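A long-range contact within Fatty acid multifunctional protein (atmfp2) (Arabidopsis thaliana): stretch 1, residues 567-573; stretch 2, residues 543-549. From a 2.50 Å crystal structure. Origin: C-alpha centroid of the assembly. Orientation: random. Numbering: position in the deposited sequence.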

# COMPACT_ATOMS: atom_id res chain seq x y z
N ILE A 567 18.39 16.21 -25.04
CA ILE A 567 19.09 16.61 -23.82
C ILE A 567 19.90 15.46 -23.22
O ILE A 567 21.11 15.57 -23.06
CB ILE A 567 18.11 17.15 -22.75
CG1 ILE A 567 17.47 18.45 -23.24
CG2 ILE A 567 18.83 17.38 -21.43
CD1 ILE A 567 16.52 19.08 -22.24
N ILE A 568 19.23 14.36 -22.89
CA ILE A 568 19.89 13.21 -22.28
C ILE A 568 21.04 12.67 -23.14
O ILE A 568 22.16 12.53 -22.66
CB ILE A 568 18.91 12.08 -21.95
CG1 ILE A 568 18.06 12.45 -20.73
CG2 ILE A 568 19.65 10.78 -21.68
CD1 ILE A 568 17.16 11.34 -20.25
N PRO A 569 20.76 12.35 -24.42
CA PRO A 569 21.81 11.81 -25.29
C PRO A 569 23.06 12.68 -25.31
O PRO A 569 24.17 12.16 -25.20
CB PRO A 569 21.14 11.81 -26.67
CG PRO A 569 19.69 11.68 -26.38
CD PRO A 569 19.46 12.46 -25.12
N LEU A 570 22.88 13.99 -25.45
CA LEU A 570 24.01 14.92 -25.48
C LEU A 570 24.84 14.85 -24.20
O LEU A 570 26.04 15.10 -24.22
CB LEU A 570 23.52 16.35 -25.72
CG LEU A 570 22.99 16.66 -27.12
CD1 LEU A 570 22.31 18.02 -27.15
CD2 LEU A 570 24.11 16.59 -28.14
N MET A 571 24.18 14.51 -23.10
CA MET A 571 24.87 14.38 -21.82
C MET A 571 25.63 13.06 -21.75
O MET A 571 26.73 13.00 -21.20
CB MET A 571 23.87 14.47 -20.66
CG MET A 571 23.11 15.77 -20.59
SD MET A 571 21.94 15.81 -19.22
CE MET A 571 23.05 15.59 -17.83
N GLN A 572 25.03 12.02 -22.30
CA GLN A 572 25.64 10.69 -22.30
C GLN A 572 26.93 10.66 -23.12
O GLN A 572 27.92 10.07 -22.70
CB GLN A 572 24.66 9.65 -22.83
CG GLN A 572 23.45 9.43 -21.95
CD GLN A 572 22.41 8.53 -22.60
OE1 GLN A 572 22.35 8.43 -23.83
NE2 GLN A 572 21.59 7.89 -21.79
N GLU A 573 26.91 11.31 -24.28
CA GLU A 573 28.07 11.35 -25.15
C GLU A 573 29.23 12.11 -24.51
O GLU A 573 30.37 12.00 -24.95
CB GLU A 573 27.72 11.97 -26.50
CG GLU A 573 27.39 13.45 -26.45
CD GLU A 573 26.94 13.99 -27.79
OE1 GLU A 573 26.38 13.21 -28.58
OE2 GLU A 573 27.15 15.20 -28.04
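Stretch 2, residues 543-549: GFGVAIA

Stretch 2 begins at Gly 543, a loop residue in the N-cap position. Its phi/psi of 97/119 would jam a CB against the preceding carbonyl O, so the backbone here calls for glycine. A helix starts at Phe 544 and runs on past the stretch. Its first turn is tied down by the backbone hydrogen bond from Ala 547 N to Gly 543 O, 2.9 Å.

This helix packs against the helix of stretch 1. The two run in roughly opposite directions, with a signed crossing angle of -145° and a closest axial approach of 10.5 Å. The backbones come nearest at Ile 568 and Phe 544, whose CA atoms are 6.7 Å apart.

Phe 544 points toward stretch 1 and gives up the most area to it. Chi1 of -69° (m) and chi2 of 76° place the ring against both Ile 568 and Met 571, about one helical turn apart. The CA-to-CB bond of Ile 568 (m, t) points toward stretch 2, which lets Ile 568 CG2 meet the ring edge, 3.4 Å from Phe 544 CD2. Met 571 SD lies 3.8 Å from Phe 544 CE2, approaching the ring obliquely. With chi3 p, Met 571 CE also lies near the ring, 3.8 Å from Phe 544 CZ.

Ile 548 lies one turn after Phe 544 and also points toward stretch 1. The t, t side chain is extended, and Ile 548 CD1 reaches Pro 569 CG at 3.7 Å and Ile 568 CG2 at 4.1 Å. Pro 569 directs its CB away, yet its ring still makes this contact.

The CA-to-CB bond of Gln 572 points sideways to stretch 2, but with chi1 m and chi2 t the end of the side chain comes nearer. Gln 572 NE2 is 3.1 Å from Phe 544 O and 3.6 Å from Ile 548 CG2.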

# COMPACT_ATOMS: atom_id res chain seq x y z
N GLY A 543 18.83 6.18 -14.09
CA GLY A 543 19.99 6.01 -14.94
C GLY A 543 19.66 6.38 -16.37
O GLY A 543 18.78 5.77 -16.99
N PHE A 544 20.36 7.38 -16.90
CA PHE A 544 20.11 7.87 -18.25
C PHE A 544 19.99 6.73 -19.26
O PHE A 544 19.16 6.77 -20.16
CB PHE A 544 21.20 8.85 -18.68
CG PHE A 544 21.17 10.16 -17.93
CD1 PHE A 544 21.63 10.24 -16.63
CD2 PHE A 544 20.67 11.30 -18.53
CE1 PHE A 544 21.60 11.44 -15.94
CE2 PHE A 544 20.64 12.50 -17.85
CZ PHE A 544 21.11 12.57 -16.56
N GLY A 545 20.84 5.72 -19.11
CA GLY A 545 20.84 4.58 -20.01
C GLY A 545 19.53 3.81 -19.98
O GLY A 545 19.06 3.33 -21.02
N VAL A 546 18.93 3.71 -18.80
CA VAL A 546 17.67 2.99 -18.63
C VAL A 546 16.49 3.85 -19.07
O VAL A 546 15.64 3.40 -19.85
CB VAL A 546 17.46 2.57 -17.17
CG1 VAL A 546 16.12 1.87 -17.01
CG2 VAL A 546 18.60 1.68 -16.71
N ALA A 547 16.44 5.07 -18.56
CA ALA A 547 15.35 5.99 -18.87
C ALA A 547 15.21 6.21 -20.37
O ALA A 547 14.10 6.34 -20.89
CB ALA A 547 15.56 7.32 -18.16
N ILE A 548 16.34 6.24 -21.07
CA ILE A 548 16.33 6.48 -22.51
C ILE A 548 16.03 5.20 -23.28
O ILE A 548 15.56 5.24 -24.41
CB ILE A 548 17.67 7.08 -22.99
CG1 ILE A 548 17.50 7.77 -24.34
CG2 ILE A 548 18.75 6.00 -23.07
CD1 ILE A 548 18.77 8.39 -24.88
N ALA A 549 16.30 4.06 -22.65
CA ALA A 549 16.05 2.77 -23.29
C ALA A 549 14.57 2.38 -23.22
O ALA A 549 14.04 1.75 -24.13
CB ALA A 549 16.91 1.69 -22.65